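Local coordinates for protein DNA primase (Helicobacter pylori, PDB 4EHS) that synthesises short RNA primers for DNA replication and, through the C-terminal helicase-binding domain that makes up this chain, binds the DnaB helicase and stimulates its activity, at residues E31-L36 and E97-L102; Y40-R45 and A82-A87; I55-F60 and E66-C71; R106-Q111 and R133-K138. All coordinates share one frame; numbering follows the deposited sequence.

Contact 1 (E31-L36 and E97-L102); sequences EFLEKL and EKELRL
L33 reaches both E99 and L102, CD1 mainly to the first and CD2 to the second. Its CD1 lies 3.7 Å from E99 OE1, while CD2 rests 3.8 Å from L102 CG in a purely apolar touch. One turn further along helix 30-43, L36 presents CD2 to the carboxylate end of E99 and comes within 3.6 Å of E99 CD. Within the two segments the acidic side chain meets leucine methyls, and no hydrogen bond spans them. Its position follows from a bend at chi2 (-51°) that keeps the chain from extending and lays its carboxylate beside the methyls of L33 and L36. Both leucines carry CG opposite the backbone N, directing their methyls at the partner helix. The two helices run roughly antiparallel at 135°, their axes 9.8 Å apart, in a buried junction of the helicase-binding domain. Around it, V37 and Y40 of helix 30-43 also touch E99, L33 packs on L103 of helix 96-117, and E34 hydrogen-bonds to the backbone N of L61 and H62 in the loop before helix 64-71.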
loop_
_atom_site.group_PDB
_atom_site.type_symbol
_atom_site.label_atom_id
_atom_site.label_comp_id
_atom_site.label_asym_id
_atom_site.label_seq_id
_atom_site.Cartn_x
_atom_site.Cartn_y
_atom_site.Cartn_z
ATOM N N GLU A 31 -7.468 11.907 17.019
ATOM C CA GLU A 31 -6.438 12.923 16.989
ATOM C C GLU A 31 -5.360 12.474 17.992
ATOM O O GLU A 31 -4.151 12.531 17.671
ATOM C CB GLU A 31 -7.003 14.340 17.306
ATOM C CG GLU A 31 -5.877 15.309 17.600
ATOM C CD GLU A 31 -6.298 16.776 17.531
ATOM O OE1 GLU A 31 -7.440 17.069 17.149
ATOM O OE2 GLU A 31 -5.462 17.632 17.827
ATOM N N PHE A 32 -5.783 11.942 19.144
ATOM C CA PHE A 32 -4.832 11.438 20.122
ATOM C C PHE A 32 -4.036 10.254 19.521
ATOM O O PHE A 32 -2.836 10.130 19.668
ATOM C CB PHE A 32 -5.543 10.945 21.397
ATOM C CG PHE A 32 -4.550 10.486 22.509
ATOM C CD1 PHE A 32 -3.976 11.410 23.394
ATOM C CD2 PHE A 32 -4.191 9.145 22.600
ATOM C CE1 PHE A 32 -3.082 10.950 24.376
ATOM C CE2 PHE A 32 -3.299 8.676 23.581
ATOM C CZ PHE A 32 -2.742 9.605 24.446
ATOM N N LEU A 33 -4.733 9.357 18.882
ATOM C CA LEU A 33 -4.033 8.201 18.290
ATOM C C LEU A 33 -3.041 8.629 17.198
ATOM O O LEU A 33 -1.935 8.051 17.125
ATOM C CB LEU A 33 -5.048 7.248 17.636
ATOM C CG LEU A 33 -4.507 5.961 17.052
ATOM C CD1 LEU A 33 -3.751 5.161 18.130
ATOM C CD2 LEU A 33 -5.676 5.114 16.503
ATOM N N GLU A 34 -3.385 9.598 16.363
ATOM C CA GLU A 34 -2.432 10.054 15.320
ATOM C C GLU A 34 -1.182 10.680 15.961
ATOM O O GLU A 34 -0.022 10.455 15.524
ATOM C CB GLU A 34 -3.104 11.093 14.426
ATOM C CG GLU A 34 -4.192 10.428 13.548
ATOM C CD GLU A 34 -4.733 11.342 12.477
ATOM O OE1 GLU A 34 -4.162 12.427 12.268
ATOM O OE2 GLU A 34 -5.728 10.882 11.819
ATOM N N LYS A 35 -1.433 11.457 17.018
ATOM C CA LYS A 35 -0.293 12.050 17.765
ATOM C C LYS A 35 0.620 11.002 18.336
ATOM O O LYS A 35 1.871 11.159 18.308
ATOM C CB LYS A 35 -0.822 12.963 18.930
ATOM C CG LYS A 35 -1.291 14.294 18.376
ATOM C CD LYS A 35 -1.567 15.255 19.582
ATOM C CE LYS A 35 -2.951 15.100 20.073
ATOM N NZ LYS A 35 -3.385 16.283 20.948
ATOM N N LEU A 36 0.012 9.972 18.890
ATOM C CA LEU A 36 0.729 8.898 19.576
ATOM C C LEU A 36 1.606 8.172 18.594
ATOM O O LEU A 36 2.781 7.975 18.869
ATOM C CB LEU A 36 -0.209 7.998 20.370
ATOM C CG LEU A 36 0.404 6.873 21.188
ATOM C CD1 LEU A 36 1.264 7.464 22.296
ATOM C CD2 LEU A 36 -0.729 6.025 21.775
ATOM N N GLU A 97 3.487 -1.108 17.665
ATOM C CA GLU A 97 2.712 -1.818 16.675
ATOM C C GLU A 97 1.238 -1.930 17.000
ATOM O O GLU A 97 0.426 -1.894 16.094
ATOM C CB GLU A 97 3.295 -3.211 16.413
ATOM C CG GLU A 97 4.515 -3.025 15.581
ATOM C CD GLU A 97 5.126 -4.336 15.120
ATOM O OE1 GLU A 97 4.346 -5.334 14.922
ATOM O OE2 GLU A 97 6.364 -4.316 14.870
ATOM N N LYS A 98 0.863 -2.050 18.264
ATOM C CA LYS A 98 -0.571 -2.059 18.616
ATOM C C LYS A 98 -1.250 -0.730 18.257
ATOM O O LYS A 98 -2.366 -0.728 17.776
ATOM C CB LYS A 98 -0.723 -2.329 20.101
ATOM C CG LYS A 98 -2.132 -2.266 20.625
ATOM C CD LYS A 98 -2.056 -2.031 22.127
ATOM C CE LYS A 98 -3.343 -2.354 22.868
ATOM N NZ LYS A 98 -4.147 -1.125 23.108
ATOM N N GLU A 99 -0.567 0.412 18.448
ATOM C CA GLU A 99 -1.179 1.686 18.097
ATOM C C GLU A 99 -1.164 1.858 16.591
ATOM O O GLU A 99 -2.115 2.420 16.075
ATOM C CB GLU A 99 -0.402 2.869 18.679
ATOM C CG GLU A 99 -0.101 2.820 20.192
ATOM C CD GLU A 99 -1.306 2.541 21.057
ATOM O OE1 GLU A 99 -2.448 2.689 20.572
ATOM O OE2 GLU A 99 -1.101 2.141 22.256
ATOM N N LEU A 100 -0.126 1.358 15.885
ATOM C CA LEU A 100 -0.162 1.469 14.401
ATOM C C LEU A 100 -1.346 0.604 13.880
ATOM O O LEU A 100 -2.157 1.027 12.996
ATOM C CB LEU A 100 1.203 1.026 13.797
ATOM C CG LEU A 100 1.204 1.058 12.267
ATOM C CD1 LEU A 100 0.930 2.417 11.618
ATOM C CD2 LEU A 100 2.567 0.468 11.853
ATOM N N ARG A 101 -1.493 -0.570 14.451
ATOM C CA ARG A 101 -2.571 -1.449 14.005
ATOM C C ARG A 101 -3.946 -0.790 14.249
ATOM O O ARG A 101 -4.866 -0.880 13.421
ATOM C CB ARG A 101 -2.496 -2.841 14.702
ATOM C CG ARG A 101 -1.551 -3.875 14.086
ATOM C CD ARG A 101 -1.830 -5.361 14.535
ATOM N NE ARG A 101 -2.009 -5.446 15.968
ATOM C CZ ARG A 101 -1.008 -5.444 16.869
ATOM N NH1 ARG A 101 0.266 -5.469 16.478
ATOM N NH2 ARG A 101 -1.309 -5.476 18.178
ATOM N N LEU A 102 -4.100 -0.104 15.380
ATOM C CA LEU A 102 -5.395 0.533 15.644
ATOM C C LEU A 102 -5.671 1.688 14.710
ATOM O O LEU A 102 -6.784 1.820 14.268
ATOM C CB LEU A 102 -5.394 0.988 17.127
ATOM C CG LEU A 102 -6.693 1.612 17.613
ATOM C CD1 LEU A 102 -7.750 0.532 17.581
ATOM C CD2 LEU A 102 -6.496 2.220 19.046
#

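Contact 2 (Y40-R45 and A82-A87); sequences YLLEDR and ALLLDA
L42 packs against L83 and L84 where the C-terminal ends of helix 30-43 and helix 78-85 come together, a packing of leucines between two helix ends in the all-helical helicase-binding domain of the primase. The apolar contacts are shared between two parts of the L42 side chain. Its CD1 methyl approaches L83, standing 4.0 Å from L83 CG, and the two side chains meet at a slant. Its CB instead receives the CD2 methyl of L84. L42 is thus placed between two consecutive residues of the other helix, with CD1 also close to the backbone at their junction, 4.1 Å from L84 N. No hydrogen bond links the segments directly; the polar connections run through R39 of helix 30-43. R39 NH1 hydrogen-bonds to the carbonyl oxygens of both L83 and D86, linking helix 30-43 to the C-terminal end of helix 78-85, and its NE forms a salt bridge with E43. Both segments leave helical geometry close by, at D44 and D86. D44 is the N-cap of the next helix, and R45 beyond it packs on I127 of the second subunit. Further apolar cover comes from L70 of helix 64-71, which touches L42. L84 has CG opposite its backbone N (chi1 -173°), which carries CD2 to 3.7 Å from L42 CB.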
loop_
_atom_site.group_PDB
_atom_site.type_symbol
_atom_site.label_atom_id
_atom_site.label_comp_id
_atom_site.label_asym_id
_atom_site.label_seq_id
_atom_site.Cartn_x
_atom_site.Cartn_y
_atom_site.Cartn_z
ATOM N N TYR A 40 5.824 8.105 18.538
ATOM C CA TYR A 40 6.678 6.905 18.467
ATOM C C TYR A 40 7.684 7.047 17.317
ATOM O O TYR A 40 8.877 6.726 17.488
ATOM C CB TYR A 40 5.882 5.667 18.174
ATOM C CG TYR A 40 5.332 4.949 19.408
ATOM C CD1 TYR A 40 6.165 4.175 20.191
ATOM C CD2 TYR A 40 3.996 5.064 19.761
ATOM C CE1 TYR A 40 5.668 3.469 21.320
ATOM C CE2 TYR A 40 3.484 4.381 20.884
ATOM C CZ TYR A 40 4.355 3.615 21.696
ATOM O OH TYR A 40 3.870 2.933 22.793
ATOM N N LEU A 41 7.208 7.442 16.132
ATOM C CA LEU A 41 8.150 7.661 14.977
ATOM C C LEU A 41 9.200 8.749 15.244
ATOM O O LEU A 41 10.354 8.636 14.777
ATOM C CB LEU A 41 7.367 8.068 13.725
ATOM C CG LEU A 41 6.160 7.153 13.484
ATOM C CD1 LEU A 41 5.563 7.695 12.199
ATOM C CD2 LEU A 41 6.444 5.652 13.289
ATOM N N LEU A 42 8.831 9.779 15.982
ATOM C CA LEU A 42 9.813 10.812 16.345
ATOM C C LEU A 42 10.882 10.272 17.304
ATOM O O LEU A 42 12.061 10.741 17.280
ATOM C CB LEU A 42 9.081 12.001 17.007
ATOM C CG LEU A 42 8.392 12.906 15.973
ATOM C CD1 LEU A 42 7.406 13.794 16.790
ATOM C CD2 LEU A 42 9.382 13.818 15.202
ATOM N N GLU A 43 10.476 9.412 18.220
ATOM C CA GLU A 43 11.420 8.927 19.256
ATOM C C GLU A 43 12.300 7.812 18.715
ATOM O O GLU A 43 13.439 7.618 19.189
ATOM C CB GLU A 43 10.708 8.422 20.501
ATOM C CG GLU A 43 10.030 9.617 21.197
ATOM C CD GLU A 43 10.243 9.726 22.705
ATOM O OE1 GLU A 43 10.898 8.852 23.311
ATOM O OE2 GLU A 43 9.584 10.637 23.321
ATOM N N ASP A 44 11.779 7.047 17.727
ATOM C CA ASP A 44 12.574 5.925 17.234
ATOM C C ASP A 44 12.380 5.846 15.718
ATOM O O ASP A 44 11.387 5.360 15.247
ATOM C CB ASP A 44 12.245 4.621 17.962
ATOM C CG ASP A 44 13.184 3.449 17.536
ATOM O OD1 ASP A 44 13.840 3.527 16.484
ATOM O OD2 ASP A 44 13.194 2.502 18.268
ATOM N N ARG A 45 13.339 6.382 14.975
ATOM C CA ARG A 45 13.114 6.555 13.516
ATOM C C ARG A 45 13.090 5.190 12.858
ATOM O O ARG A 45 12.560 5.080 11.732
ATOM C CB ARG A 45 14.145 7.475 12.857
ATOM C CG ARG A 45 13.564 8.273 11.658
ATOM C CD ARG A 45 14.434 9.476 11.200
ATOM N NE ARG A 45 14.130 9.942 9.842
ATOM C CZ ARG A 45 13.137 10.793 9.504
ATOM N NH1 ARG A 45 12.316 11.301 10.421
ATOM N NH2 ARG A 45 12.939 11.116 8.223
ATOM N N ALA A 82 6.489 20.708 18.566
ATOM C CA ALA A 82 5.492 20.746 19.623
ATOM C C ALA A 82 5.024 19.318 19.968
ATOM O O ALA A 82 4.780 18.969 21.147
ATOM C CB ALA A 82 4.313 21.592 19.192
ATOM N N LEU A 83 4.882 18.486 18.940
ATOM C CA LEU A 83 4.485 17.132 19.208
ATOM C C LEU A 83 5.604 16.363 19.961
ATOM O O LEU A 83 5.327 15.574 20.860
ATOM C CB LEU A 83 4.107 16.477 17.850
ATOM C CG LEU A 83 3.705 15.034 17.774
ATOM C CD1 LEU A 83 2.533 14.781 18.695
ATOM C CD2 LEU A 83 3.331 14.696 16.341
ATOM N N LEU A 84 6.873 16.635 19.627
ATOM C CA LEU A 84 7.984 15.910 20.209
ATOM C C LEU A 84 8.096 16.296 21.688
ATOM O O LEU A 84 8.618 15.509 22.517
ATOM C CB LEU A 84 9.291 16.261 19.458
ATOM C CG LEU A 84 10.561 15.452 19.830
ATOM C CD1 LEU A 84 11.189 15.906 21.148
ATOM C CD2 LEU A 84 10.416 13.927 19.831
ATOM N N LEU A 85 7.587 17.487 21.984
ATOM C CA LEU A 85 7.631 18.117 23.308
ATOM C C LEU A 85 6.386 17.881 24.198
ATOM O O LEU A 85 6.468 18.002 25.398
ATOM C CB LEU A 85 7.772 19.626 23.141
ATOM C CG LEU A 85 9.119 20.377 23.138
ATOM C CD1 LEU A 85 10.123 19.890 22.079
ATOM C CD2 LEU A 85 8.859 21.882 23.008
ATOM N N ASP A 86 5.238 17.592 23.588
ATOM C CA ASP A 86 3.980 17.241 24.265
ATOM C C ASP A 86 4.217 16.305 25.474
ATOM O O ASP A 86 4.729 15.193 25.351
ATOM C CB ASP A 86 3.050 16.559 23.219
ATOM C CG ASP A 86 1.613 16.485 23.639
ATOM O OD1 ASP A 86 1.323 16.382 24.832
ATOM O OD2 ASP A 86 0.732 16.420 22.770
ATOM N N ALA A 87 3.750 16.753 26.638
ATOM C CA ALA A 87 3.965 15.976 27.874
ATOM C C ALA A 87 2.960 14.826 28.145
ATOM O O ALA A 87 3.130 14.084 29.114
ATOM C CB ALA A 87 3.992 16.942 29.079
#

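Contact 3 (I55-F60 and E66-C71); sequences IHSGVF and EFDALC
I55 meets F67 through its terminal methyl, with I55 CD1 4.1 Å from F67 CE1 and approaching the ring obliquely. At H56 the backbone rather than the imidazole takes part: its carbonyl carbon lies near F67 CE2, whereas the side chain turns from helix 64-71 and its ND1 accepts a weak hydrogen bond from G58 N. S57 touches F67 through the main chain, S57 N being 3.7 Å from F67 CE2, and adds the polar link of the contact. Its hydroxyl donates to D68 OD1 over 2.9 Å, reaching the syn side of the carboxylate from 29° out of its plane. The same S57 OG is hydrogen-bonded to K64 NZ, so a serine, an aspartate and a lysine gather at this margin. Residues 57-59 form a short 3-10 turn in the loop connecting helix 45-51 to helix 64-71, and F67, with CG opposite its backbone N (chi1 -176°), packs its ring against this loop. F60 closes the segment with its ring beside that of F67, the planes inclined by 26° but slid apart, with centroids 5.0 Å from each other. F60 CE2 sits above the F67 face, 3.5 Å from F67 CD1, while F67 CB lies over the F60 face in a CH-pi contact, 4.2 Å from the ring centroid. E34 and I38 of helix 30-43 also touch F60.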
loop_
_atom_site.group_PDB
_atom_site.type_symbol
_atom_site.label_atom_id
_atom_site.label_comp_id
_atom_site.label_asym_id
_atom_site.label_seq_id
_atom_site.Cartn_x
_atom_site.Cartn_y
_atom_site.Cartn_z
ATOM N N ILE A 55 1.504 2.785 5.976
ATOM C CA ILE A 55 0.752 3.992 5.988
ATOM C C ILE A 55 1.463 5.047 5.163
ATOM O O ILE A 55 2.711 4.997 4.911
ATOM C CB ILE A 55 0.402 4.527 7.439
ATOM C CG1 ILE A 55 1.710 4.760 8.223
ATOM C CG2 ILE A 55 -0.467 3.519 8.179
ATOM C CD1 ILE A 55 1.597 5.599 9.466
ATOM N N HIS A 56 0.668 5.994 4.752
ATOM C CA HIS A 56 1.183 7.200 4.126
ATOM C C HIS A 56 0.465 8.398 4.696
ATOM O O HIS A 56 -0.503 8.293 5.505
ATOM C CB HIS A 56 1.006 7.093 2.590
ATOM C CG HIS A 56 -0.436 6.887 2.184
ATOM N ND1 HIS A 56 -1.319 7.896 2.158
ATOM C CD2 HIS A 56 -1.147 5.742 1.870
ATOM C CE1 HIS A 56 -2.545 7.435 1.828
ATOM N NE2 HIS A 56 -2.445 6.120 1.660
ATOM N N SER A 57 0.904 9.579 4.250
ATOM C CA SER A 57 0.373 10.832 4.670
ATOM C C SER A 57 -1.166 10.954 4.607
ATOM O O SER A 57 -1.785 11.455 5.556
ATOM C CB SER A 57 1.060 11.904 3.808
ATOM O OG SER A 57 0.495 13.127 4.064
ATOM N N GLY A 58 -1.795 10.473 3.521
ATOM C CA GLY A 58 -3.266 10.426 3.364
ATOM C C GLY A 58 -4.096 9.775 4.460
ATOM O O GLY A 58 -5.280 10.087 4.598
ATOM N N VAL A 59 -3.470 8.932 5.263
ATOM C CA VAL A 59 -4.144 8.170 6.284
ATOM C C VAL A 59 -4.583 9.108 7.407
ATOM O O VAL A 59 -5.650 8.932 7.992
ATOM C CB VAL A 59 -3.264 7.043 6.833
ATOM C CG1 VAL A 59 -3.981 6.311 7.946
ATOM C CG2 VAL A 59 -2.976 6.004 5.753
ATOM N N PHE A 60 -3.764 10.132 7.628
ATOM C CA PHE A 60 -3.957 11.079 8.772
ATOM C C PHE A 60 -5.013 12.117 8.462
ATOM O O PHE A 60 -4.928 12.787 7.429
ATOM C CB PHE A 60 -2.627 11.785 9.088
ATOM C CG PHE A 60 -1.587 10.848 9.624
ATOM C CD1 PHE A 60 -1.532 10.617 11.023
ATOM C CD2 PHE A 60 -0.682 10.146 8.794
ATOM C CE1 PHE A 60 -0.631 9.713 11.563
ATOM C CE2 PHE A 60 0.235 9.236 9.352
ATOM C CZ PHE A 60 0.276 9.018 10.744
ATOM N N GLU A 66 2.350 17.210 10.444
ATOM C CA GLU A 66 3.388 16.625 11.297
ATOM C C GLU A 66 4.038 15.411 10.629
ATOM O O GLU A 66 5.286 15.324 10.570
ATOM C CB GLU A 66 2.799 16.250 12.685
ATOM C CG GLU A 66 2.471 17.527 13.489
ATOM C CD GLU A 66 1.086 18.103 13.242
ATOM O OE1 GLU A 66 0.455 17.697 12.215
ATOM O OE2 GLU A 66 0.679 19.011 14.047
ATOM N N PHE A 67 3.222 14.480 10.144
ATOM C CA PHE A 67 3.783 13.279 9.472
ATOM C C PHE A 67 4.635 13.701 8.251
ATOM O O PHE A 67 5.787 13.209 8.049
ATOM C CB PHE A 67 2.677 12.303 9.049
ATOM C CG PHE A 67 3.227 11.008 8.436
ATOM C CD1 PHE A 67 3.627 9.945 9.280
ATOM C CD2 PHE A 67 3.357 10.835 7.037
ATOM C CE1 PHE A 67 4.143 8.750 8.758
ATOM C CE2 PHE A 67 3.854 9.636 6.523
ATOM C CZ PHE A 67 4.225 8.576 7.375
ATOM N N ASP A 68 4.078 14.614 7.442
ATOM C CA ASP A 68 4.837 15.095 6.295
ATOM C C ASP A 68 6.197 15.662 6.710
ATOM O O ASP A 68 7.198 15.393 6.058
ATOM C CB ASP A 68 4.003 16.160 5.522
ATOM C CG ASP A 68 2.962 15.526 4.619
ATOM O OD1 ASP A 68 3.073 14.324 4.314
ATOM O OD2 ASP A 68 2.019 16.236 4.260
ATOM N N ALA A 69 6.237 16.508 7.733
ATOM C CA ALA A 69 7.479 17.137 8.137
ATOM C C ALA A 69 8.473 16.101 8.625
ATOM O O ALA A 69 9.682 16.213 8.373
ATOM C CB ALA A 69 7.234 18.204 9.201
ATOM N N LEU A 70 7.970 15.089 9.326
ATOM C CA LEU A 70 8.819 14.027 9.855
ATOM C C LEU A 70 9.401 13.174 8.733
ATOM O O LEU A 70 10.453 12.555 8.894
ATOM C CB LEU A 70 8.032 13.148 10.828
ATOM C CG LEU A 70 8.687 11.825 11.227
ATOM C CD1 LEU A 70 9.990 12.072 11.970
ATOM C CD2 LEU A 70 7.736 10.986 12.070
ATOM N N CYS A 71 8.713 13.147 7.597
ATOM C CA CYS A 71 9.157 12.374 6.454
ATOM C C CYS A 71 10.259 13.109 5.749
ATOM O O CYS A 71 11.192 12.469 5.216
ATOM C CB CYS A 71 7.991 12.167 5.496
ATOM S SG CYS A 71 6.971 10.856 6.085
#

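Contact 4 (R106-Q111 and R133-K138); sequences RYFERQ and RQAIMK
A135 sets its methyl squarely over the ring of F108, with CB 3.6 Å from the ring centroid and only 9° off the normal. This is a CH-pi contact in which all six ring carbons lie at similar distances from the methyl. On the opposite face, CD2 of Y107 lies over the centre, so the phenyl group is sandwiched. I136 follows and packs beside the base of the same phenylalanine, its CG1 3.7 Å from F108 CB. With CG1 opposite the carbonyl carbon (chi1 -70°), its CD1 continues across the backbone of helix 96-117, touching F108 O at 3.8 Å and E109 CG at 4.0 Å. The E109 and I136 side chains meet roughly at a right angle. L105 and L112 extend the apolar surface around I136, while A132 and L139 of helix 122-140 also pack on F108. At 149° and an axial separation of 9.2 Å, helices 96-117 and 122-140 form an antiparallel helical hairpin, their short connection spanning residues 118-121.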
loop_
_atom_site.group_PDB
_atom_site.type_symbol
_atom_site.label_atom_id
_atom_site.label_comp_id
_atom_site.label_asym_id
_atom_site.label_seq_id
_atom_site.Cartn_x
_atom_site.Cartn_y
_atom_site.Cartn_z
ATOM N N ARG A 106 -8.913 1.598 12.336
ATOM C CA ARG A 106 -9.788 2.756 12.126
ATOM C C ARG A 106 -9.995 3.254 10.709
ATOM O O ARG A 106 -11.147 3.507 10.281
ATOM C CB ARG A 106 -9.418 3.916 13.028
ATOM C CG ARG A 106 -9.672 3.412 14.461
ATOM C CD ARG A 106 -9.738 4.574 15.400
ATOM N NE ARG A 106 -10.054 4.134 16.793
ATOM C CZ ARG A 106 -9.999 5.019 17.796
ATOM N NH1 ARG A 106 -9.693 6.288 17.534
ATOM N NH2 ARG A 106 -10.228 4.634 19.022
ATOM N N TYR A 107 -8.909 3.336 9.958
ATOM C CA TYR A 107 -9.002 3.712 8.543
ATOM C C TYR A 107 -9.951 2.739 7.795
ATOM O O TYR A 107 -10.836 3.169 7.066
ATOM C CB TYR A 107 -7.599 3.663 7.923
ATOM C CG TYR A 107 -7.633 3.869 6.437
ATOM C CD1 TYR A 107 -7.578 5.156 5.886
ATOM C CD2 TYR A 107 -7.721 2.776 5.593
ATOM C CE1 TYR A 107 -7.635 5.357 4.507
ATOM C CE2 TYR A 107 -7.796 2.969 4.222
ATOM C CZ TYR A 107 -7.715 4.243 3.687
ATOM O OH TYR A 107 -7.778 4.381 2.289
ATOM N N PHE A 108 -9.762 1.463 7.962
ATOM C CA PHE A 108 -10.607 0.484 7.233
ATOM C C PHE A 108 -12.052 0.441 7.749
ATOM O O PHE A 108 -12.992 0.231 6.945
ATOM C CB PHE A 108 -9.997 -0.903 7.210
ATOM C CG PHE A 108 -8.843 -1.034 6.256
ATOM C CD1 PHE A 108 -9.055 -1.033 4.873
ATOM C CD2 PHE A 108 -7.554 -1.167 6.721
ATOM C CE1 PHE A 108 -7.977 -1.145 3.988
ATOM C CE2 PHE A 108 -6.471 -1.337 5.840
ATOM C CZ PHE A 108 -6.665 -1.287 4.477
ATOM N N GLU A 109 -12.249 0.711 9.045
ATOM C CA GLU A 109 -13.625 0.811 9.548
ATOM C C GLU A 109 -14.344 1.980 8.877
ATOM O O GLU A 109 -15.507 1.830 8.432
ATOM C CB GLU A 109 -13.593 0.893 11.099
ATOM C CG GLU A 109 -13.306 -0.459 11.758
ATOM C CD GLU A 109 -13.175 -0.364 13.299
ATOM O OE1 GLU A 109 -12.913 0.767 13.791
ATOM O OE2 GLU A 109 -13.329 -1.411 13.987
ATOM N N ARG A 110 -13.680 3.133 8.748
ATOM C CA ARG A 110 -14.212 4.231 7.996
ATOM C C ARG A 110 -14.496 3.874 6.517
ATOM O O ARG A 110 -15.483 4.356 5.948
ATOM C CB ARG A 110 -13.291 5.452 8.021
ATOM C CG ARG A 110 -13.248 6.146 9.387
ATOM C CD ARG A 110 -12.502 7.477 9.356
ATOM N NE ARG A 110 -11.184 7.538 8.734
ATOM C CZ ARG A 110 -10.020 7.215 9.334
ATOM N NH1 ARG A 110 -10.004 6.769 10.583
ATOM N NH2 ARG A 110 -8.883 7.375 8.662
ATOM N N GLN A 111 -13.607 3.110 5.893
ATOM C CA GLN A 111 -13.826 2.684 4.520
ATOM C C GLN A 111 -15.144 1.943 4.374
ATOM O O GLN A 111 -15.823 2.127 3.378
ATOM C CB GLN A 111 -12.684 1.780 4.035
ATOM C CG GLN A 111 -11.425 2.570 3.748
ATOM C CD GLN A 111 -11.666 3.750 2.853
ATOM O OE1 GLN A 111 -11.489 4.890 3.252
ATOM N NE2 GLN A 111 -12.075 3.486 1.633
ATOM N N ARG A 133 -13.000 -5.392 4.692
ATOM C CA ARG A 133 -13.415 -6.429 5.668
ATOM C C ARG A 133 -12.308 -7.421 5.980
ATOM O O ARG A 133 -12.119 -7.841 7.155
ATOM C CB ARG A 133 -14.654 -7.214 5.166
ATOM C CG ARG A 133 -15.959 -6.456 5.266
ATOM C CD ARG A 133 -17.183 -7.376 4.798
ATOM N NE ARG A 133 -18.093 -6.600 3.942
ATOM C CZ ARG A 133 -18.923 -5.701 4.421
ATOM N NH1 ARG A 133 -18.947 -5.563 5.746
ATOM N NH2 ARG A 133 -19.694 -4.912 3.607
ATOM N N GLN A 134 -11.602 -7.814 4.927
ATOM C CA GLN A 134 -10.529 -8.738 5.067
ATOM C C GLN A 134 -9.460 -8.089 5.947
ATOM O O GLN A 134 -8.898 -8.747 6.867
ATOM C CB GLN A 134 -9.939 -9.132 3.732
ATOM C CG GLN A 134 -8.881 -10.219 3.936
ATOM C CD GLN A 134 -8.097 -10.560 2.686
ATOM O OE1 GLN A 134 -7.947 -9.731 1.789
ATOM N NE2 GLN A 134 -7.607 -11.796 2.612
ATOM N N ALA A 135 -9.156 -6.838 5.637
ATOM C CA ALA A 135 -8.090 -6.124 6.424
ATOM C C ALA A 135 -8.436 -6.049 7.914
ATOM O O ALA A 135 -7.594 -6.297 8.814
ATOM C CB ALA A 135 -7.873 -4.712 5.825
ATOM N N ILE A 136 -9.691 -5.722 8.192
ATOM C CA ILE A 136 -10.202 -5.601 9.564
ATOM C C ILE A 136 -10.032 -6.960 10.258
ATOM O O ILE A 136 -9.596 -7.010 11.396
ATOM C CB ILE A 136 -11.662 -5.078 9.553
ATOM C CG1 ILE A 136 -11.707 -3.583 9.117
ATOM C CG2 ILE A 136 -12.338 -5.253 10.942
ATOM C CD1 ILE A 136 -13.117 -3.070 8.755
HETATM N N MSE A 137 -10.357 -8.044 9.564
HETATM C CA MSE A 137 -10.182 -9.380 10.125
HETATM C C MSE A 137 -8.727 -9.609 10.531
HETATM O O MSE A 137 -8.435 -9.946 11.678
HETATM C CB MSE A 137 -10.623 -10.446 9.120
HETATM C CG MSE A 137 -10.758 -11.839 9.714
HETATM SE SE MSE A 137 -11.345 -13.160 8.405
HETATM C CE MSE A 137 -9.841 -13.050 7.168
ATOM N N LYS A 138 -7.822 -9.420 9.576
ATOM C CA LYS A 138 -6.384 -9.574 9.804
ATOM C C LYS A 138 -5.870 -8.681 10.909
ATOM O O LYS A 138 -5.087 -9.148 11.739
ATOM C CB LYS A 138 -5.585 -9.373 8.525
ATOM C CG LYS A 138 -5.721 -10.534 7.581
ATOM C CD LYS A 138 -5.192 -10.226 6.205
ATOM C CE LYS A 138 -5.404 -11.442 5.303
ATOM N NZ LYS A 138 -4.173 -11.713 4.515
#

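Overall arrangement
Contact 1 lies deepest, close to the centre of the chain, whereas contacts 2, 3 and 4 are only partly buried. Helix 30-43 serves contacts 1 and 2, and helix 96-117 serves contacts 1 and 4, so contact 1 shares an element with each of contacts 2 and 4, which lie on opposite sides of the chain's centre, about 27 Å apart between centres. Contact 3 touches contacts 1 and 2 through I55 on L100, L70 on L41 and a probable hydrogen bond from R45 to the L70 carbonyl, and meets contact 4 through V59 and R110. Chemistry varies accordingly: leucine methyls around a carboxylate in contact 1, leucines alone in contact 2, an alanine methyl on a phenylalanine face in contact 4, and paired rings with a polar margin in contact 3.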